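Local structure of glycerate dehydrogenase/glyoxylate reductase (Thermus thermophilus, 2CUK) at residues L110-R115 and N271-P276; A121-D126 and E135-L140. The protein probably catalyses the NAD(P)H-dependent reduction of glyoxylate and hydroxypyruvate, as a member of the D-isomer specific 2-hydroxyacid dehydrogenase family. One frame throughout, in Å; residues are numbered along the deposited sequence.

Contact 1 (L110-R115 and N271-P276); sequences LLAVAR and NAVITP
Val113 and Asn271 mark the closest backbone approach of the two segments, their CA atoms lying 6.6 Å apart. Residues 110-114 are the last turn of helix 99-114, held by the bonds from Ala114 N to Leu110 O and from Arg115 N to Leu111 O; Arg115 is the first residue to leave the helical conformation. Facing this turn is 271-276, which enters strand 272-274 and leaves it through Thr275 and Pro276. No hydrogen bond joins the two, and the contact is a small, buried apolar one.

At its middle the valines meet by their methyls, CG2 of Val113 against CG2 of Val273 at 3.9 Å. The two side chains pass alongside each other, pointing opposite ways. In Val113 the other branch, CG1, stands anti to the backbone N (chi1 174°) and lies 4.3 Å from Asn271 O, at the residue just before the strand; this is a van der Waals approach to a carbonyl. Val273 splits its branches likewise: while CG2 meets Val113, CG1 comes within 4.4 Å of Ala112 CB. The short, forked ends of the two valines thus fill the gap between helix and strand, and the small side chain of Ala112 lets the helix lie near the strand. Asn271 takes its polar end away from this patch, with ND2 bonded to Leu243 O and Phe248 O.

Strand 272-274 is the last strand at one side of the parallel sheet in the NAD-binding domain, where Val273 pairs through its backbone with Ala250 and Leu252 of strand 249-252. Helix 99-114 packs against the sheet, so Val273 also touches Leu109 one turn earlier, and Val113 reaches Ile224 on strand 224-227.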
loop_
_atom_site.group_PDB
_atom_site.type_symbol
_atom_site.label_atom_id
_atom_site.label_comp_id
_atom_site.label_asym_id
_atom_site.label_seq_id
_atom_site.Cartn_x
_atom_site.Cartn_y
_atom_site.Cartn_z
ATOM N N LEU A 110 4.453 -2.096 -4.375
ATOM C CA LEU A 110 4.142 -1.698 -5.745
ATOM C C LEU A 110 3.374 -0.376 -5.704
ATOM O O LEU A 110 3.705 0.571 -6.417
ATOM C CB LEU A 110 3.297 -2.773 -6.439
ATOM C CG LEU A 110 2.633 -2.379 -7.767
ATOM C CD1 LEU A 110 3.662 -1.788 -8.720
ATOM C CD2 LEU A 110 1.972 -3.595 -8.383
ATOM N N LEU A 111 2.352 -0.317 -4.853
ATOM C CA LEU A 111 1.536 0.885 -4.718
ATOM C C LEU A 111 2.332 2.024 -4.096
ATOM O O LEU A 111 2.158 3.183 -4.472
ATOM C CB LEU A 111 0.298 0.588 -3.870
ATOM C CG LEU A 111 -0.752 -0.314 -4.525
ATOM C CD1 LEU A 111 -1.762 -0.793 -3.488
ATOM C CD2 LEU A 111 -1.444 0.464 -5.638
ATOM N N ALA A 112 3.209 1.695 -3.153
ATOM C CA ALA A 112 4.026 2.710 -2.501
ATOM C C ALA A 112 4.890 3.441 -3.527
ATOM O O ALA A 112 5.020 4.658 -3.482
ATOM C CB ALA A 112 4.908 2.072 -1.444
ATOM N N VAL A 113 5.483 2.680 -4.443
ATOM C CA VAL A 113 6.344 3.228 -5.485
ATOM C C VAL A 113 5.539 3.869 -6.614
ATOM O O VAL A 113 5.759 5.027 -6.962
ATOM C CB VAL A 113 7.250 2.124 -6.097
ATOM C CG1 VAL A 113 8.034 2.676 -7.289
ATOM C CG2 VAL A 113 8.208 1.598 -5.045
ATOM N N ALA A 114 4.600 3.110 -7.172
ATOM C CA ALA A 114 3.795 3.570 -8.294
ATOM C C ALA A 114 3.091 4.899 -7.994
ATOM O O ALA A 114 3.010 5.796 -8.824
ATOM C CB ALA A 114 2.760 2.492 -8.613
ATOM N N ARG A 115 2.540 5.000 -6.769
ATOM C CA ARG A 115 1.761 6.198 -6.451
ATOM C C ARG A 115 2.467 7.107 -5.433
ATOM O O ARG A 115 1.872 7.991 -4.831
ATOM C CB ARG A 115 0.406 5.753 -5.899
ATOM C CG ARG A 115 -0.391 4.929 -6.909
ATOM C CD ARG A 115 -0.849 5.772 -8.106
ATOM N NE ARG A 115 -1.322 7.086 -7.658
ATOM C CZ ARG A 115 -2.648 7.234 -7.475
ATOM N NH1 ARG A 115 -3.466 6.219 -7.692
ATOM N NH2 ARG A 115 -3.130 8.412 -7.068
ATOM N N ASN A 271 12.721 7.611 -5.344
ATOM C CA ASN A 271 11.952 6.618 -6.096
ATOM C C ASN A 271 12.268 5.186 -5.658
ATOM O O ASN A 271 11.904 4.221 -6.329
ATOM C CB ASN A 271 12.159 6.796 -7.612
ATOM C CG ASN A 271 13.607 6.628 -8.043
ATOM O OD1 ASN A 271 14.538 6.913 -7.288
ATOM N ND2 ASN A 271 13.801 6.183 -9.281
ATOM N N ALA A 272 12.945 5.057 -4.520
ATOM C CA ALA A 272 13.269 3.749 -3.962
ATOM C C ALA A 272 12.597 3.640 -2.593
ATOM O O ALA A 272 12.727 4.535 -1.763
ATOM C CB ALA A 272 14.784 3.582 -3.812
ATOM N N VAL A 273 11.863 2.556 -2.374
ATOM C CA VAL A 273 11.199 2.332 -1.099
ATOM C C VAL A 273 11.786 1.055 -0.514
ATOM O O VAL A 273 11.602 -0.036 -1.055
ATOM C CB VAL A 273 9.657 2.199 -1.272
ATOM C CG1 VAL A 273 9.008 1.774 0.051
ATOM C CG2 VAL A 273 9.074 3.536 -1.721
ATOM N N ILE A 274 12.526 1.202 0.581
ATOM C CA ILE A 274 13.158 0.060 1.231
ATOM C C ILE A 274 12.528 -0.235 2.593
ATOM O O ILE A 274 12.498 0.624 3.475
ATOM C CB ILE A 274 14.687 0.297 1.439
ATOM C CG1 ILE A 274 15.425 0.304 0.094
ATOM C CG2 ILE A 274 15.278 -0.801 2.295
ATOM C CD1 ILE A 274 14.773 1.179 -0.978
ATOM N N THR A 275 12.013 -1.449 2.758
ATOM C CA THR A 275 11.437 -1.838 4.038
ATOM C C THR A 275 12.395 -2.869 4.628
ATOM O O THR A 275 13.026 -3.628 3.898
ATOM C CB THR A 275 10.000 -2.398 3.886
ATOM O OG1 THR A 275 9.961 -3.388 2.856
ATOM C CG2 THR A 275 9.033 -1.273 3.544
ATOM N N PRO A 276 12.522 -2.902 5.962
ATOM C CA PRO A 276 13.427 -3.829 6.644
ATOM C C PRO A 276 13.032 -5.307 6.757
ATOM O O PRO A 276 12.931 -5.840 7.857
ATOM C CB PRO A 276 13.606 -3.167 8.007
ATOM C CG PRO A 276 12.225 -2.625 8.271
ATOM C CD PRO A 276 11.821 -2.035 6.929
#

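Contact 2 (A121-D126 and E135-L140); sequences AAYARD and ELLLGL
Tyr123 reaches from helix 117-125 to the loop 135-140 and meets Leu136 and Leu137 there. Its CB points toward the loop, and CG lies anti to the backbone N (chi1 -179°), which sends the ring outward from the helix. At the near part of the ring, Leu137 CD1 lies 4.3 Å from Tyr123 CD2. Farther out Leu136 takes over, its side chain and that of Tyr123 running toward each other from opposite directions. Leu136 CD2 lies 4.0 Å from Tyr123 CE2. Leu136 CD1 comes closer, 3.6 Å from Tyr123 CZ. At the tip, Tyr123 OH is 3.5 Å from the same CD1, so the forked end of Leu136 spans the outer part of the ring. Both leucines approach the ring obliquely. Leu137 has a left-handed helical backbone (phi 51°), and the turn made there lets two consecutive side chains point toward the same tyrosine.

Leu128 and Trp129, in the intervening loop, also touch Tyr123, while Leu137 packs on Pro276 of the second subunit. With an alanine here, the methyls of Leu136 would probably lose their partner and a gap would open between helix and loop.

Leucine suits both loop positions because its branched end spreads methyls against the ring. The tyrosine tip touches one of them through its OH without bonding across the contact; the rest is van der Waals packing.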
loop_
_atom_site.group_PDB
_atom_site.type_symbol
_atom_site.label_atom_id
_atom_site.label_comp_id
_atom_site.label_asym_id
_atom_site.label_seq_id
_atom_site.Cartn_x
_atom_site.Cartn_y
_atom_site.Cartn_z
ATOM N N ALA A 121 3.918 11.054 1.907
ATOM C CA ALA A 121 3.810 11.156 3.359
ATOM C C ALA A 121 4.893 12.087 3.897
ATOM O O ALA A 121 4.649 12.867 4.816
ATOM C CB ALA A 121 3.938 9.780 3.999
ATOM N N ALA A 122 6.085 12.011 3.315
ATOM C CA ALA A 122 7.189 12.864 3.742
ATOM C C ALA A 122 6.889 14.313 3.368
ATOM O O ALA A 122 7.152 15.237 4.140
ATOM C CB ALA A 122 8.486 12.414 3.083
ATOM N N TYR A 123 6.327 14.491 2.175
ATOM C CA TYR A 123 5.968 15.806 1.646
ATOM C C TYR A 123 5.040 16.542 2.615
ATOM O O TYR A 123 5.221 17.731 2.885
ATOM C CB TYR A 123 5.293 15.619 0.284
ATOM C CG TYR A 123 4.871 16.877 -0.447
ATOM C CD1 TYR A 123 5.731 17.514 -1.343
ATOM C CD2 TYR A 123 3.580 17.389 -0.298
ATOM C CE1 TYR A 123 5.308 18.632 -2.087
ATOM C CE2 TYR A 123 3.149 18.499 -1.030
ATOM C CZ TYR A 123 4.015 19.113 -1.923
ATOM O OH TYR A 123 3.578 20.195 -2.656
ATOM N N ALA A 124 4.050 15.830 3.140
ATOM C CA ALA A 124 3.106 16.418 4.082
ATOM C C ALA A 124 3.774 16.630 5.439
ATOM O O ALA A 124 3.669 17.698 6.036
ATOM C CB ALA A 124 1.898 15.509 4.241
ATOM N N ARG A 125 4.465 15.600 5.912
ATOM C CA ARG A 125 5.146 15.636 7.202
ATOM C C ARG A 125 6.159 16.774 7.325
ATOM O O ARG A 125 6.258 17.403 8.380
ATOM C CB ARG A 125 5.851 14.298 7.443
ATOM C CG ARG A 125 6.420 14.126 8.842
ATOM C CD ARG A 125 7.171 12.803 8.975
ATOM N NE ARG A 125 6.381 11.662 8.509
ATOM C CZ ARG A 125 6.704 10.908 7.457
ATOM N NH1 ARG A 125 7.801 11.171 6.758
ATOM N NH2 ARG A 125 5.936 9.887 7.106
ATOM N N ASP A 126 6.902 17.041 6.254
ATOM C CA ASP A 126 7.921 18.091 6.275
ATOM C C ASP A 126 7.394 19.505 6.052
ATOM O O ASP A 126 8.173 20.453 5.970
ATOM C CB ASP A 126 9.016 17.792 5.243
ATOM C CG ASP A 126 9.629 16.422 5.429
ATOM O OD1 ASP A 126 9.651 15.932 6.576
ATOM O OD2 ASP A 126 10.098 15.839 4.429
ATOM N N GLU A 135 -0.990 18.725 -10.875
ATOM C CA GLU A 135 0.265 18.072 -11.228
ATOM C C GLU A 135 1.120 17.650 -10.030
ATOM O O GLU A 135 2.296 17.320 -10.183
ATOM C CB GLU A 135 1.066 18.994 -12.153
ATOM C CG GLU A 135 0.288 19.427 -13.399
ATOM C CD GLU A 135 1.017 20.483 -14.223
ATOM O OE1 GLU A 135 1.306 21.576 -13.686
ATOM O OE2 GLU A 135 1.296 20.222 -15.412
ATOM N N LEU A 136 0.523 17.641 -8.843
ATOM C CA LEU A 136 1.246 17.259 -7.633
ATOM C C LEU A 136 1.351 15.752 -7.411
ATOM O O LEU A 136 0.339 15.048 -7.365
ATOM C CB LEU A 136 0.587 17.886 -6.398
ATOM C CG LEU A 136 1.151 17.426 -5.046
ATOM C CD1 LEU A 136 2.655 17.699 -4.987
ATOM C CD2 LEU A 136 0.428 18.150 -3.916
ATOM N N LEU A 137 2.586 15.276 -7.265
ATOM C CA LEU A 137 2.873 13.871 -7.002
ATOM C C LEU A 137 2.199 12.873 -7.945
ATOM O O LEU A 137 1.646 11.865 -7.506
ATOM C CB LEU A 137 2.501 13.554 -5.554
ATOM C CG LEU A 137 3.377 14.269 -4.524
ATOM C CD1 LEU A 137 2.723 14.232 -3.155
ATOM C CD2 LEU A 137 4.760 13.605 -4.499
ATOM N N LEU A 138 2.260 13.149 -9.241
ATOM C CA LEU A 138 1.656 12.263 -10.229
ATOM C C LEU A 138 2.397 10.935 -10.271
ATOM O O LEU A 138 3.627 10.898 -10.333
ATOM C CB LEU A 138 1.677 12.918 -11.616
ATOM C CG LEU A 138 0.848 14.195 -11.772
ATOM C CD1 LEU A 138 1.033 14.768 -13.174
ATOM C CD2 LEU A 138 -0.620 13.886 -11.503
ATOM N N GLY A 139 1.645 9.842 -10.227
ATOM C CA GLY A 139 2.260 8.529 -10.269
ATOM C C GLY A 139 1.810 7.746 -11.486
ATOM O O GLY A 139 1.374 8.324 -12.483
ATOM N N LEU A 140 1.907 6.425 -11.404
ATOM C CA LEU A 140 1.504 5.569 -12.509
ATOM C C LEU A 140 0.173 4.883 -12.257
ATOM O O LEU A 140 0.001 4.217 -11.235
ATOM C CB LEU A 140 2.548 4.477 -12.748
ATOM C CG LEU A 140 3.988 4.856 -13.074
ATOM C CD1 LEU A 140 4.791 3.577 -13.282
ATOM C CD2 LEU A 140 4.033 5.727 -14.317
#

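Contact 2 is nested in the chain segment that contact 1 closes, and the centres of the two lie about 13 Å apart. Helix 99-114 ends in contact 1 and is followed directly by helix 117-125 of contact 2. The loop 135-140 then returns to the end of helix 99-114: Ala114 O and Leu140 N, 2.9 Å apart, form a probable hydrogen bond, and Arg115 CD packs 3.6 Å from Leu140 O. Beyond the loop begins strand 146-150, followed by a glycine-rich turn consistent with the Rossmann-type nucleotide-binding motif. Both contacts also border the dimer interface, where Arg115 bonds to Ala101 O and Gly279 O of the second subunit.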